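Local atomic coordinates of creatinine amidohydrolase (Nostoc punctiforme PCC 73102, PDB entry 3NO4), a protein that probably hydrolyses carbon-nitrogen bonds, other than peptide bonds, in linear amides, using a bound metal ion. Residues E48-T53 with G57-C62; M86-T91 with T96-P101. All coordinates share one frame; numbering follows the deposited sequence.

Contact 1 (E48-T53 with G57-C62). With NI (nickel (II) ion), chain D.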
loop_
_atom_site.group_PDB
_atom_site.type_symbol
_atom_site.label_atom_id
_atom_site.label_comp_id
_atom_site.label_asym_id
_atom_site.label_seq_id
_atom_site.Cartn_x
_atom_site.Cartn_y
_atom_site.Cartn_z
ATOM N N GLU A 48 -11.088 -15.405 17.086
ATOM C CA GLU A 48 -11.840 -16.189 16.095
ATOM C C GLU A 48 -12.673 -17.253 16.764
ATOM O O GLU A 48 -12.271 -17.813 17.800
ATOM C CB GLU A 48 -10.870 -16.885 15.109
ATOM C CG GLU A 48 -9.841 -17.800 15.811
ATOM C CD GLU A 48 -8.825 -18.391 14.912
ATOM O OE1 GLU A 48 -8.190 -17.630 14.141
ATOM O OE2 GLU A 48 -8.628 -19.616 15.003
ATOM N N GLN A 49 -13.763 -17.609 16.095
ATOM C CA GLN A 49 -14.631 -18.691 16.529
ATOM C C GLN A 49 -13.834 -19.967 16.898
ATOM O O GLN A 49 -12.864 -20.322 16.225
ATOM C CB GLN A 49 -15.705 -18.965 15.449
ATOM C CG GLN A 49 -15.180 -19.651 14.189
ATOM C CD GLN A 49 -15.045 -21.159 14.317
ATOM O OE1 GLN A 49 -15.554 -21.778 15.284
ATOM N NE2 GLN A 49 -14.287 -21.750 13.405
ATOM N N HIS A 50 -14.219 -20.608 17.984
ATOM C CA HIS A 50 -13.700 -21.940 18.368
ATOM C C HIS A 50 -14.850 -22.906 18.720
ATOM O O HIS A 50 -14.820 -23.613 19.697
ATOM C CB HIS A 50 -12.701 -21.777 19.510
ATOM C CG HIS A 50 -11.320 -21.483 19.054
ATOM N ND1 HIS A 50 -10.912 -20.234 18.642
ATOM C CD2 HIS A 50 -10.230 -22.284 18.973
ATOM C CE1 HIS A 50 -9.638 -20.286 18.303
ATOM N NE2 HIS A 50 -9.202 -21.516 18.486
ATOM N N GLY A 51 -15.846 -22.972 17.842
ATOM C CA GLY A 51 -16.925 -23.890 18.006
ATOM C C GLY A 51 -17.924 -23.427 19.060
ATOM O O GLY A 51 -17.802 -22.314 19.573
ATOM N N PRO A 52 -18.938 -24.255 19.346
ATOM C CA PRO A 52 -19.947 -23.967 20.402
ATOM C C PRO A 52 -19.413 -23.730 21.816
ATOM O O PRO A 52 -20.045 -23.001 22.571
ATOM C CB PRO A 52 -20.822 -25.237 20.393
ATOM C CG PRO A 52 -20.712 -25.744 18.939
ATOM C CD PRO A 52 -19.273 -25.507 18.609
ATOM N N THR A 53 -18.315 -24.391 22.180
ATOM C CA THR A 53 -17.799 -24.382 23.552
ATOM C C THR A 53 -16.462 -23.653 23.696
ATOM O O THR A 53 -15.994 -23.498 24.810
ATOM C CB THR A 53 -17.618 -25.816 24.075
ATOM O OG1 THR A 53 -16.755 -26.528 23.190
ATOM C CG2 THR A 53 -18.951 -26.527 24.215
ATOM N N GLY A 57 -11.184 -15.961 22.176
ATOM C CA GLY A 57 -9.797 -15.600 22.458
ATOM C C GLY A 57 -8.812 -16.753 22.601
ATOM O O GLY A 57 -7.664 -16.502 22.835
ATOM N N THR A 58 -9.251 -17.997 22.436
ATOM C CA THR A 58 -8.443 -19.189 22.721
ATOM C C THR A 58 -6.965 -19.036 22.312
ATOM O O THR A 58 -6.082 -19.214 23.150
ATOM C CB THR A 58 -9.073 -20.432 22.043
ATOM O OG1 THR A 58 -10.336 -20.699 22.676
ATOM C CG2 THR A 58 -8.115 -21.694 22.073
ATOM N N ASP A 59 -6.722 -18.668 21.046
ATOM C CA ASP A 59 -5.341 -18.594 20.516
ATOM C C ASP A 59 -4.515 -17.541 21.209
ATOM O O ASP A 59 -3.366 -17.818 21.564
ATOM C CB ASP A 59 -5.310 -18.413 18.996
ATOM C CG ASP A 59 -6.005 -19.562 18.269
ATOM O OD1 ASP A 59 -6.233 -20.601 18.930
ATOM O OD2 ASP A 59 -6.331 -19.463 17.054
ATOM N N ALA A 60 -5.103 -16.376 21.452
ATOM C CA ALA A 60 -4.437 -15.327 22.255
ATOM C C ALA A 60 -4.237 -15.748 23.723
ATOM O O ALA A 60 -3.165 -15.515 24.269
ATOM C CB ALA A 60 -5.204 -14.010 22.187
ATOM N N ILE A 61 -5.254 -16.367 24.323
ATOM C CA ILE A 61 -5.215 -16.825 25.732
ATOM C C ILE A 61 -4.055 -17.819 25.920
ATOM O O ILE A 61 -3.228 -17.664 26.837
ATOM C CB ILE A 61 -6.583 -17.439 26.167
ATOM C CG1 ILE A 61 -7.634 -16.320 26.266
ATOM C CG2 ILE A 61 -6.482 -18.260 27.501
ATOM C CD1 ILE A 61 -9.109 -16.791 26.312
ATOM N N CYS A 62 -3.980 -18.782 25.004
ATOM C CA CYS A 62 -2.969 -19.826 25.053
ATOM C C CYS A 62 -1.571 -19.260 24.892
ATOM O O CYS A 62 -0.722 -19.484 25.763
ATOM C CB CYS A 62 -3.246 -20.896 23.992
ATOM S SG CYS A 62 -4.693 -21.948 24.400
HETATM NI NI NI D . -7.196 -22.268 18.073
HETATM O O HOH W 1 -7.202 -23.530 16.439
#
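H50 and D59 meet at a nickel ion, the imidazole coming from the loop 48-53 and the carboxylate from the first turn of the helix beginning at T58. The histidine can be followed outward. Its CB lies 4.1 Å from OG1 of T58, and CG, which also approaches that hydroxyl, sits anti to the carbonyl carbon (chi1 -86°), which swings the ring toward the helix start. ND1 donates to the backbone O of E48 at 2.9 Å; that oxygen lies close to the ring plane, although the donor stands above the plane of the carbonyl. This bond fixes the rotation of the ring and leaves NE2, on the far side, to bind the metal at 2.2 Å. CD2 and CE1 flank the metal bond, CD2 lying over against CB of T58 and CE1 near OD1 of D59. One ring face is roofed by T58, whose CB stands 3.6 Å from the ring centroid and almost on its normal, a CH-pi contact. The hydroxyl of T58 turns to the backbone O of L55.

H50, D59, E191 from helix 189-198 and a water make up the nickel site seen here, in a creatininase-superfamily protein whose assigned cofactor is zinc. OD1 of D59 binds nickel at 2.1 Å, its carboxylate turned 84° from the imidazole plane. OD1 and NE2 are 3.1 Å apart because both bind the metal. The second oxygen, OD2, faces another acid: OE2 of E48 approaches to 3.1 Å, two acceptors with no hydrogen bond between them, the carboxylate planes 68° apart. The other oxygen of E48, OE1, is hydrogen-bonded to S46.

Contact 2 (M86-T91 with T96-P101)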
loop_
_atom_site.group_PDB
_atom_site.type_symbol
_atom_site.label_atom_id
_atom_site.label_comp_id
_atom_site.label_asym_id
_atom_site.label_seq_id
_atom_site.Cartn_x
_atom_site.Cartn_y
_atom_site.Cartn_z
HETATM N N MSE A 86 -4.288 -13.252 11.469
HETATM C CA MSE A 86 -4.793 -13.644 10.165
HETATM C C MSE A 86 -5.760 -14.822 10.349
HETATM O O MSE A 86 -5.362 -16.019 10.460
HETATM C CB MSE A 86 -3.637 -13.969 9.198
HETATM C CG MSE A 86 -3.991 -13.660 7.758
HETATM SE SE MSE A 86 -5.446 -14.734 7.076
HETATM C CE MSE A 86 -4.773 -16.544 7.362
ATOM N N ALA A 87 -7.042 -14.438 10.412
ATOM C CA ALA A 87 -8.153 -15.348 10.681
ATOM C C ALA A 87 -9.275 -15.121 9.648
ATOM O O ALA A 87 -10.453 -15.210 9.981
ATOM C CB ALA A 87 -8.652 -15.127 12.116
ATOM N N LEU A 88 -8.900 -14.897 8.390
ATOM C CA LEU A 88 -9.852 -14.480 7.349
ATOM C C LEU A 88 -10.928 -15.552 7.097
ATOM O O LEU A 88 -12.121 -15.227 6.906
ATOM C CB LEU A 88 -9.143 -14.073 6.046
ATOM C CG LEU A 88 -8.467 -12.674 6.010
ATOM C CD1 LEU A 88 -7.705 -12.411 4.683
ATOM C CD2 LEU A 88 -9.423 -11.521 6.248
ATOM N N HIS A 89 -10.496 -16.819 7.147
ATOM C CA HIS A 89 -11.369 -17.960 6.942
ATOM C C HIS A 89 -12.437 -18.210 8.027
ATOM O O HIS A 89 -13.348 -19.020 7.797
ATOM C CB HIS A 89 -10.557 -19.249 6.612
ATOM C CG HIS A 89 -9.492 -19.577 7.601
ATOM N ND1 HIS A 89 -8.253 -18.967 7.592
ATOM C CD2 HIS A 89 -9.473 -20.461 8.632
ATOM C CE1 HIS A 89 -7.540 -19.424 8.610
ATOM N NE2 HIS A 89 -8.250 -20.343 9.243
ATOM N N HIS A 90 -12.332 -17.542 9.181
ATOM C CA HIS A 90 -13.317 -17.639 10.275
ATOM C C HIS A 90 -14.329 -16.481 10.329
ATOM O O HIS A 90 -15.150 -16.414 11.264
ATOM C CB HIS A 90 -12.589 -17.707 11.620
ATOM C CG HIS A 90 -11.724 -18.910 11.771
ATOM N ND1 HIS A 90 -12.239 -20.182 11.884
ATOM C CD2 HIS A 90 -10.374 -19.041 11.782
ATOM C CE1 HIS A 90 -11.240 -21.039 12.005
ATOM N NE2 HIS A 90 -10.098 -20.375 11.935
ATOM N N THR A 91 -14.316 -15.595 9.335
ATOM C CA THR A 91 -15.138 -14.370 9.376
ATOM C C THR A 91 -16.657 -14.579 9.098
ATOM O O THR A 91 -17.434 -13.660 9.305
ATOM C CB THR A 91 -14.576 -13.254 8.461
ATOM O OG1 THR A 91 -14.624 -13.666 7.099
ATOM C CG2 THR A 91 -13.125 -12.958 8.822
ATOM N N THR A 96 -15.485 -13.036 15.187
ATOM C CA THR A 96 -14.161 -13.162 14.606
ATOM C C THR A 96 -13.695 -11.747 14.197
ATOM O O THR A 96 -14.488 -10.937 13.667
ATOM C CB THR A 96 -14.170 -14.088 13.377
ATOM O OG1 THR A 96 -14.539 -15.397 13.812
ATOM C CG2 THR A 96 -12.811 -14.087 12.604
ATOM N N ILE A 97 -12.441 -11.453 14.514
ATOM C CA ILE A 97 -11.750 -10.250 14.013
ATOM C C ILE A 97 -10.483 -10.735 13.296
ATOM O O ILE A 97 -9.763 -11.598 13.811
ATOM C CB ILE A 97 -11.367 -9.242 15.152
ATOM C CG1 ILE A 97 -12.462 -9.077 16.209
ATOM C CG2 ILE A 97 -10.989 -7.890 14.519
ATOM C CD1 ILE A 97 -12.040 -8.161 17.428
ATOM N N SER A 98 -10.227 -10.212 12.095
ATOM C CA SER A 98 -9.022 -10.585 11.336
ATOM C C SER A 98 -8.407 -9.364 10.673
ATOM O O SER A 98 -9.134 -8.482 10.208
ATOM C CB SER A 98 -9.352 -11.571 10.231
ATOM O OG SER A 98 -8.194 -12.001 9.507
ATOM N N LEU A 99 -7.087 -9.363 10.620
ATOM C CA LEU A 99 -6.336 -8.512 9.693
ATOM C C LEU A 99 -6.202 -9.218 8.363
ATOM O O LEU A 99 -6.288 -10.477 8.289
ATOM C CB LEU A 99 -4.932 -8.214 10.248
ATOM C CG LEU A 99 -4.827 -7.590 11.631
ATOM C CD1 LEU A 99 -3.371 -7.385 12.048
ATOM C CD2 LEU A 99 -5.569 -6.212 11.728
ATOM N N ARG A 100 -5.971 -8.424 7.302
ATOM C CA ARG A 100 -5.446 -8.965 6.069
ATOM C C ARG A 100 -3.996 -9.341 6.310
ATOM O O ARG A 100 -3.340 -8.684 7.105
ATOM C CB ARG A 100 -5.489 -7.959 4.941
ATOM C CG ARG A 100 -6.868 -7.732 4.434
ATOM C CD ARG A 100 -6.924 -6.504 3.581
ATOM N NE ARG A 100 -6.988 -5.311 4.456
ATOM C CZ ARG A 100 -6.518 -4.091 4.171
ATOM N NH1 ARG A 100 -5.940 -3.820 2.992
ATOM N NH2 ARG A 100 -6.667 -3.104 5.071
ATOM N N PRO A 101 -3.490 -10.390 5.625
ATOM C CA PRO A 101 -2.059 -10.660 5.633
ATOM C C PRO A 101 -1.218 -9.408 5.404
ATOM O O PRO A 101 -0.275 -9.178 6.169
ATOM C CB PRO A 101 -1.883 -11.680 4.497
ATOM C CG PRO A 101 -3.147 -12.376 4.436
ATOM C CD PRO A 101 -4.216 -11.444 4.909
#
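The connection between strand 77-78 and helix 101-118 doubles back on itself here, a short 3-10 turn at 88-90 packing against the extended segment 96-101 that leads into the helix. S98 points its CB at the turn, and the first torsion, with OG anti to the backbone N (chi1 -177°), brings OG to the amide of A87, just ahead of the 3-10 turn. There it accepts the amide N-H of A87 at 2.8 Å, a fairly straight bond (155°), and gives its own proton to the backbone O of L99 at 2.7 Å, reaching that oxygen from above the carbonyl plane. One buried hydroxyl is thus engaged as both acceptor and donor. With an alanine in place of S98, the A87 N-H would probably lose its acceptor and the L99 carbonyl the hydroxyl bonded to it.

Beside the serine, L88 lays CD2 3.5 Å from S98 OG and sends its CD1 methyl against CD of P101. The same proline carbon packs 3.6 Å from CG of M86, a selenomethionine whose chain bends at chi2 and chi3. P101 opens helix 101-118, so M86 and L88 pack segment 86-91 against the first residue of that helix. R100, just before it, reaches D110 of a second subunit in a salt bridge, while A145 of a third subunit packs on L88.

At the other end of the turn, the CG2 methyls of T91 and T96 touch where their side chains cross at about a right angle. T96 OG1 donates to the backbone O of H90 at 2.8 Å, coming from well above the carbonyl plane, 55° out of it.

The two contacts follow one another along the chain, contact 1 closing before contact 2 opens, and their centres lie 13 Å apart. Contact 1 joins the loop after strand 39-44 to helix 58-74; contact 2 lies between strand 77-78 and helix 101-118. Both strands belong to the parallel sheet, where they are neighbours. The loops touch directly: Q49 NE2 lies 3.0 Å from H90 ND1, with which it is hydrogen-bonded, and E48 OE1 packs on A87 CB. H186 meets the rings of both H50 and H90, so segment 86-91 lies beside the metal site and may line part of the pocket. Both contacts also reach a second subunit of the six-chain assembly.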